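Local coordinates for ABC transporter substrate-binding protein (Streptococcus pneumoniae, PDB 4OHN) that binds histidine as the solute-binding component of an ABC uptake transporter and probably delivers the amino acid to the membrane permease, at residues Met31-Lys36 against Gln241-Glu246; Tyr185-Glu190 against Asn194-Phe199. One frame throughout, in Å; residues are numbered along the deposited sequence.

Contact 1. Residues Met31-Lys36 against Gln241-Glu246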
loop_
_atom_site.group_PDB
_atom_site.type_symbol
_atom_site.label_atom_id
_atom_site.label_comp_id
_atom_site.label_asym_id
_atom_site.label_seq_id
_atom_site.Cartn_x
_atom_site.Cartn_y
_atom_site.Cartn_z
ATOM N N MET A 31 -0.934 2.211 6.934
ATOM C CA MET A 31 -1.135 0.763 6.853
ATOM C C MET A 31 -0.161 -0.002 7.731
ATOM O O MET A 31 -0.558 -0.914 8.467
ATOM C CB MET A 31 -1.021 0.311 5.394
ATOM C CG MET A 31 -1.918 1.099 4.405
ATOM S SD MET A 31 -3.665 1.222 4.901
ATOM C CE MET A 31 -4.200 -0.469 4.609
ATOM N N GLY A 32 1.113 0.322 7.668
ATOM C CA GLY A 32 2.104 -0.327 8.499
ATOM C C GLY A 32 3.361 0.499 8.461
ATOM O O GLY A 32 3.929 0.697 7.390
ATOM N N PHE A 33 3.761 1.012 9.613
ATOM C CA PHE A 33 4.825 2.016 9.642
ATOM C C PHE A 33 5.505 2.082 10.992
ATOM O O PHE A 33 4.911 1.725 12.030
ATOM C CB PHE A 33 4.269 3.398 9.252
ATOM C CG PHE A 33 3.236 3.938 10.208
ATOM C CD1 PHE A 33 3.591 4.789 11.241
ATOM C CD2 PHE A 33 1.892 3.606 10.083
ATOM C CE1 PHE A 33 2.637 5.294 12.104
ATOM C CE2 PHE A 33 0.939 4.101 10.947
ATOM C CZ PHE A 33 1.308 4.945 11.961
ATOM N N ALA A 34 6.755 2.521 10.994
ATOM C CA ALA A 34 7.521 2.752 12.202
ATOM C C ALA A 34 7.044 4.030 12.851
ATOM O O ALA A 34 7.030 5.114 12.229
ATOM C CB ALA A 34 8.995 2.855 11.880
ATOM N N GLN A 35 6.663 3.912 14.122
ATOM C CA GLN A 35 6.176 5.041 14.906
ATOM C C GLN A 35 7.308 5.833 15.547
ATOM O O GLN A 35 8.485 5.560 15.315
ATOM C CB GLN A 35 5.245 4.554 16.008
ATOM C CG GLN A 35 4.032 3.818 15.532
ATOM C CD GLN A 35 3.116 3.544 16.688
ATOM O OE1 GLN A 35 2.098 4.211 16.849
ATOM N NE2 GLN A 35 3.485 2.580 17.517
ATOM N N LYS A 36 6.966 6.813 16.379
ATOM C CA LYS A 36 7.951 7.687 16.954
ATOM C C LYS A 36 8.931 6.921 17.816
ATOM O O LYS A 36 10.063 7.382 17.950
ATOM C CB LYS A 36 7.301 8.851 17.737
ATOM C CG LYS A 36 6.786 8.509 19.133
ATOM C CD LYS A 36 6.395 9.770 19.914
ATOM C CE LYS A 36 7.575 10.722 20.091
ATOM N NZ LYS A 36 7.389 11.682 21.216
ATOM N N GLN A 241 -12.240 2.435 12.083
ATOM C CA GLN A 241 -12.533 3.711 12.718
ATOM C C GLN A 241 -11.276 4.316 13.312
ATOM O O GLN A 241 -11.076 5.534 13.257
ATOM C CB GLN A 241 -13.589 3.548 13.814
ATOM C CG GLN A 241 -15.006 3.332 13.292
ATOM C CD GLN A 241 -15.544 4.532 12.531
ATOM O OE1 GLN A 241 -15.219 5.679 12.844
ATOM N NE2 GLN A 241 -16.365 4.273 11.523
ATOM N N LYS A 242 -10.430 3.461 13.874
ATOM C CA LYS A 242 -9.204 3.905 14.518
ATOM C C LYS A 242 -8.303 4.622 13.520
ATOM O O LYS A 242 -7.767 5.684 13.827
ATOM C CB LYS A 242 -8.483 2.706 15.133
ATOM C CG LYS A 242 -7.107 3.002 15.695
ATOM C CD LYS A 242 -6.499 1.756 16.297
ATOM C CE LYS A 242 -5.048 1.969 16.683
ATOM N NZ LYS A 242 -4.447 0.687 17.145
ATOM N N TRP A 243 -8.138 4.065 12.322
ATOM C CA TRP A 243 -7.184 4.608 11.359
ATOM C C TRP A 243 -7.793 5.572 10.337
ATOM O O TRP A 243 -7.078 6.449 9.830
ATOM C CB TRP A 243 -6.447 3.449 10.660
ATOM C CG TRP A 243 -5.591 2.716 11.642
ATOM C CD1 TRP A 243 -5.852 1.505 12.233
ATOM C CD2 TRP A 243 -4.359 3.180 12.195
ATOM N NE1 TRP A 243 -4.853 1.186 13.113
ATOM C CE2 TRP A 243 -3.926 2.203 13.114
ATOM C CE3 TRP A 243 -3.572 4.337 12.003
ATOM C CZ2 TRP A 243 -2.744 2.337 13.834
ATOM C CZ3 TRP A 243 -2.395 4.478 12.736
ATOM C CH2 TRP A 243 -1.987 3.467 13.627
ATOM N N PHE A 244 -9.089 5.433 10.044
ATOM C CA PHE A 244 -9.726 6.184 8.952
ATOM C C PHE A 244 -10.906 7.052 9.342
ATOM O O PHE A 244 -11.328 7.892 8.556
ATOM C CB PHE A 244 -10.167 5.224 7.859
ATOM C CG PHE A 244 -9.037 4.524 7.211
ATOM C CD1 PHE A 244 -8.145 5.244 6.442
ATOM C CD2 PHE A 244 -8.825 3.180 7.393
ATOM C CE1 PHE A 244 -7.085 4.628 5.845
ATOM C CE2 PHE A 244 -7.752 2.555 6.795
ATOM C CZ PHE A 244 -6.879 3.297 6.014
ATOM N N GLY A 245 -11.449 6.852 10.534
ATOM C CA GLY A 245 -12.638 7.585 10.949
ATOM C C GLY A 245 -13.874 7.255 10.126
ATOM O O GLY A 245 -14.819 8.042 10.087
ATOM N N GLU A 246 -13.873 6.093 9.475
ATOM C CA GLU A 246 -14.989 5.668 8.637
ATOM C C GLU A 246 -14.887 4.171 8.450
ATOM O O GLU A 246 -13.868 3.584 8.783
ATOM C CB GLU A 246 -14.942 6.348 7.264
ATOM C CG GLU A 246 -13.745 5.930 6.395
ATOM C CD GLU A 246 -13.843 6.422 4.960
ATOM O OE1 GLU A 246 -14.968 6.491 4.420
ATOM O OE2 GLU A 246 -12.788 6.736 4.367
#

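Contact 2. Residues Tyr185-Glu190 against Asn194-Phe199. With ACT (acetate ion), chain C.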
loop_
_atom_site.group_PDB
_atom_site.type_symbol
_atom_site.label_atom_id
_atom_site.label_comp_id
_atom_site.label_asym_id
_atom_site.label_seq_id
_atom_site.Cartn_x
_atom_site.Cartn_y
_atom_site.Cartn_z
ATOM N N TYR A 185 -3.595 10.583 5.242
ATOM C CA TYR A 185 -3.127 10.389 6.603
ATOM C C TYR A 185 -1.866 11.213 6.887
ATOM O O TYR A 185 -1.762 11.886 7.921
ATOM C CB TYR A 185 -2.867 8.897 6.881
ATOM C CG TYR A 185 -2.490 8.623 8.308
ATOM C CD1 TYR A 185 -1.173 8.725 8.726
ATOM C CD2 TYR A 185 -3.453 8.272 9.244
ATOM C CE1 TYR A 185 -0.810 8.509 10.030
ATOM C CE2 TYR A 185 -3.107 8.044 10.549
ATOM C CZ TYR A 185 -1.782 8.150 10.941
ATOM O OH TYR A 185 -1.433 7.908 12.256
ATOM N N TYR A 186 -0.905 11.130 5.977
ATOM C CA TYR A 186 0.360 11.835 6.146
ATOM C C TYR A 186 0.146 13.331 6.298
ATOM O O TYR A 186 0.695 13.969 7.202
ATOM C CB TYR A 186 1.244 11.571 4.934
ATOM C CG TYR A 186 2.517 12.399 4.920
ATOM C CD1 TYR A 186 2.516 13.690 4.426
ATOM C CD2 TYR A 186 3.704 11.881 5.372
ATOM C CE1 TYR A 186 3.668 14.465 4.419
ATOM C CE2 TYR A 186 4.879 12.652 5.364
ATOM C CZ TYR A 186 4.839 13.943 4.887
ATOM O OH TYR A 186 5.999 14.696 4.873
ATOM N N LEU A 187 -0.635 13.905 5.397
ATOM C CA LEU A 187 -0.758 15.366 5.403
ATOM C C LEU A 187 -1.452 15.838 6.666
ATOM O O LEU A 187 -1.067 16.871 7.252
ATOM C CB LEU A 187 -1.492 15.827 4.155
ATOM C CG LEU A 187 -0.718 15.633 2.847
ATOM C CD1 LEU A 187 -1.617 15.903 1.643
ATOM C CD2 LEU A 187 0.518 16.510 2.770
ATOM N N GLU A 188 -2.446 15.095 7.122
ATOM C CA GLU A 188 -3.121 15.445 8.367
ATOM C C GLU A 188 -2.185 15.283 9.569
ATOM O O GLU A 188 -2.132 16.148 10.445
ATOM C CB GLU A 188 -4.395 14.634 8.546
ATOM C CG GLU A 188 -5.268 15.128 9.679
ATOM C CD GLU A 188 -6.679 14.572 9.622
ATOM O OE1 GLU A 188 -6.874 13.481 9.045
ATOM O OE2 GLU A 188 -7.597 15.233 10.152
ATOM N N ALA A 189 -1.428 14.193 9.599
ATOM C CA ALA A 189 -0.537 13.921 10.721
ATOM C C ALA A 189 0.552 14.973 10.843
ATOM O O ALA A 189 0.961 15.326 11.943
ATOM C CB ALA A 189 0.076 12.565 10.571
ATOM N N GLU A 190 1.005 15.486 9.706
ATOM C CA GLU A 190 2.069 16.474 9.684
ATOM C C GLU A 190 1.527 17.914 9.738
ATOM O O GLU A 190 2.300 18.869 9.737
ATOM C CB GLU A 190 2.953 16.266 8.450
ATOM C CG GLU A 190 3.509 14.843 8.285
ATOM C CD GLU A 190 4.345 14.367 9.454
ATOM O OE1 GLU A 190 5.039 15.199 10.062
ATOM O OE2 GLU A 190 4.308 13.149 9.750
ATOM N N ASN A 194 -3.543 21.693 4.409
ATOM C CA ASN A 194 -3.904 22.939 3.766
ATOM C C ASN A 194 -2.749 23.618 3.020
ATOM O O ASN A 194 -2.886 24.747 2.568
ATOM C CB ASN A 194 -4.536 23.872 4.791
ATOM C CG ASN A 194 -5.835 23.316 5.337
ATOM O OD1 ASN A 194 -6.689 22.890 4.564
ATOM N ND2 ASN A 194 -5.983 23.307 6.644
ATOM N N ASP A 195 -1.622 22.915 2.867
ATOM C CA ASP A 195 -0.520 23.380 2.027
ATOM C C ASP A 195 -0.480 22.653 0.686
ATOM O O ASP A 195 0.316 23.012 -0.182
ATOM C CB ASP A 195 0.846 23.181 2.730
ATOM C CG ASP A 195 1.073 24.110 3.909
ATOM O OD1 ASP A 195 0.368 25.121 4.054
ATOM O OD2 ASP A 195 2.004 23.801 4.687
ATOM N N TYR A 196 -1.320 21.635 0.483
ATOM C CA TYR A 196 -1.229 20.769 -0.712
ATOM C C TYR A 196 -2.592 20.520 -1.340
ATOM O O TYR A 196 -3.615 20.545 -0.669
ATOM C CB TYR A 196 -0.570 19.410 -0.343
ATOM C CG TYR A 196 0.867 19.565 0.081
ATOM C CD1 TYR A 196 1.211 19.766 1.402
ATOM C CD2 TYR A 196 1.892 19.585 -0.864
ATOM C CE1 TYR A 196 2.534 19.975 1.765
ATOM C CE2 TYR A 196 3.195 19.783 -0.519
ATOM C CZ TYR A 196 3.520 19.995 0.786
ATOM O OH TYR A 196 4.842 20.209 1.111
ATOM N N ASN A 197 -2.578 20.291 -2.650
ATOM C CA ASN A 197 -3.727 19.775 -3.388
ATOM C C ASN A 197 -3.577 18.279 -3.567
ATOM O O ASN A 197 -2.471 17.809 -3.829
ATOM C CB ASN A 197 -3.809 20.433 -4.766
ATOM C CG ASN A 197 -4.055 21.911 -4.699
ATOM O OD1 ASN A 197 -4.849 22.387 -3.878
ATOM N ND2 ASN A 197 -3.381 22.662 -5.558
ATOM N N VAL A 198 -4.667 17.549 -3.426
ATOM C CA VAL A 198 -4.688 16.095 -3.556
ATOM C C VAL A 198 -5.856 15.760 -4.456
ATOM O O VAL A 198 -7.001 16.076 -4.122
ATOM C CB VAL A 198 -4.897 15.423 -2.166
ATOM C CG1 VAL A 198 -4.850 13.906 -2.301
ATOM C CG2 VAL A 198 -3.845 15.907 -1.144
ATOM N N PHE A 199 -5.600 15.154 -5.615
ATOM C CA PHE A 199 -6.679 14.932 -6.565
ATOM C C PHE A 199 -6.428 13.736 -7.466
ATOM O O PHE A 199 -5.298 13.432 -7.830
ATOM C CB PHE A 199 -6.926 16.193 -7.415
ATOM C CG PHE A 199 -5.691 16.708 -8.106
ATOM C CD1 PHE A 199 -4.804 17.553 -7.442
ATOM C CD2 PHE A 199 -5.417 16.366 -9.421
ATOM C CE1 PHE A 199 -3.657 18.015 -8.059
ATOM C CE2 PHE A 199 -4.269 16.836 -10.036
ATOM C CZ PHE A 199 -3.405 17.664 -9.360
HETATM C C ACT C . 5.397 17.905 3.367
HETATM O O ACT C . 5.395 19.160 3.370
HETATM O OXT ACT C . 5.697 17.341 4.447
HETATM C CH3 ACT C . 5.043 17.153 2.129
#

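Contact 1. Residues Met31-Lys36 against Gln241-Glu246
The C-terminal helix 235-244 of this family 3 solute-binding protein packs two aromatic side chains against Phe-33 of the small antiparallel sheet 27-28, 32-34 and 40-41 and against Met-31 in the loop between its first two strands. Trp-243 meets Phe-33, and Phe-244 meets Met-31. Both contacts are apolar.

Phe-33 and Trp-243 reach toward each other from opposite directions. Phe-33 CE2 lies 3.8 Å from Trp-243 CZ3, and Phe-33 CZ is equally close to that atom. The phenyl ring therefore presents its outer edge, with Trp-243 CZ3 near its plane. The ring planes stand at 89° to each other. The centre of the Phe-33 ring is 5.8 Å from that of the six-membered ring of Trp-243, and the approach to the indole is oblique. In Phe-33, CG sits between the backbone N and the carbonyl carbon (chi1 63°), which swings the ring off the strand toward the helix.

Met-31 and Phe-244 form a Met-aromatic contact. Met-31 SD lies 4.0 Å from Phe-244 CZ, at the edge of the ring and near its plane. Although the Met-31 side chain sets out away from the helix, its first two torsions (chi2 -51°) bring the sulfur round to this edge. One face of the Phe-244 ring is packed by Trp-243 CB of the same helix.

The indole has a polar hold as well: Trp-243 NE1 is hydrogen-bonded to Asp-46 OD2, which also takes a salt bridge from Lys-242 NZ. Met-31 is buried, its side chain about 7 Å from the bound histidine, but it is not part of the ligand pocket. Around the contact, Phe-43 at the start of helix 43-53 touches Met-31, Trp-243 and Phe-244. Pro-30 packs on both helix aromatics, and Met-102 of strand 102-111 touches Met-31 and Phe-244.

Contact 2. Residues Tyr185-Glu190 against Asn194-Phe199
An acetate ion, probably from the crystallisation liquor, bridges Tyr-186 of helix 180-189 and Tyr-196 of strand 196-200. Each tyrosine hydroxyl donates to a different carboxylate oxygen. Tyr-186 OH is 2.7 Å from acetate OXT, and Tyr-196 OH is 2.6 Å from acetate O. Both oxygens lie at the edges of the phenol rings, near their planes. With CG opposite the backbone N (chi1 173°), the Tyr-186 ring extends from the helix and its hydroxyl reaches the acetate. The acetate methyl also packs against Tyr-196, with CH3 3.5 Å from Tyr-196 CZ.

Apart from this bridge, the direct contact is apolar, and Leu-187 carries it from the helix side. Its two methyl branches divide the work. Leu-187 CD2 lies 3.6 Å from Tyr-196 CD1 and meets the ring obliquely, the two side chains crossing at about a right angle. Leu-187 CD1 goes to the valine, tip to tip, and stands 3.6 Å from Val-198 CG2. Leu-187 is buried. Tyr-196 and Val-198 both point toward the helix, as alternate residues of a strand do, while Asn-197 between them points away.

This is a helix packed on the strand that follows it in the chain. Leu-193 in the short connection also touches Leu-187. Helix 161-169 flanks the tyrosines, with Leu-165 against Tyr-186 and with Leu-168 and Lys-169 against Tyr-196. Strand 196-200 pairs antiparallel with strand 102-111, where Val-107 packs on Val-198 and Lys-111 on Tyr-196.

From the N terminus, the chain first passes 31-36, in the small three-stranded sheet. It reaches the partner segment 241-246 only near its C-terminal end. Contact 1 thus closes a loop of 204 residues and joins the last helix to an early part of the fold. Contact 2 is a local closure within that loop: only three residues separate 185-190 from 194-199, and it packs helix 180-189 on strand 196-200. The contact centres are about 15 Å apart, yet the two touch. Tyr-185 OH lies 3.6 Å from Trp-243 CZ3 and also packs near Phe-33 CZ, so helix 180-189 borders the aromatic pair of contact 1.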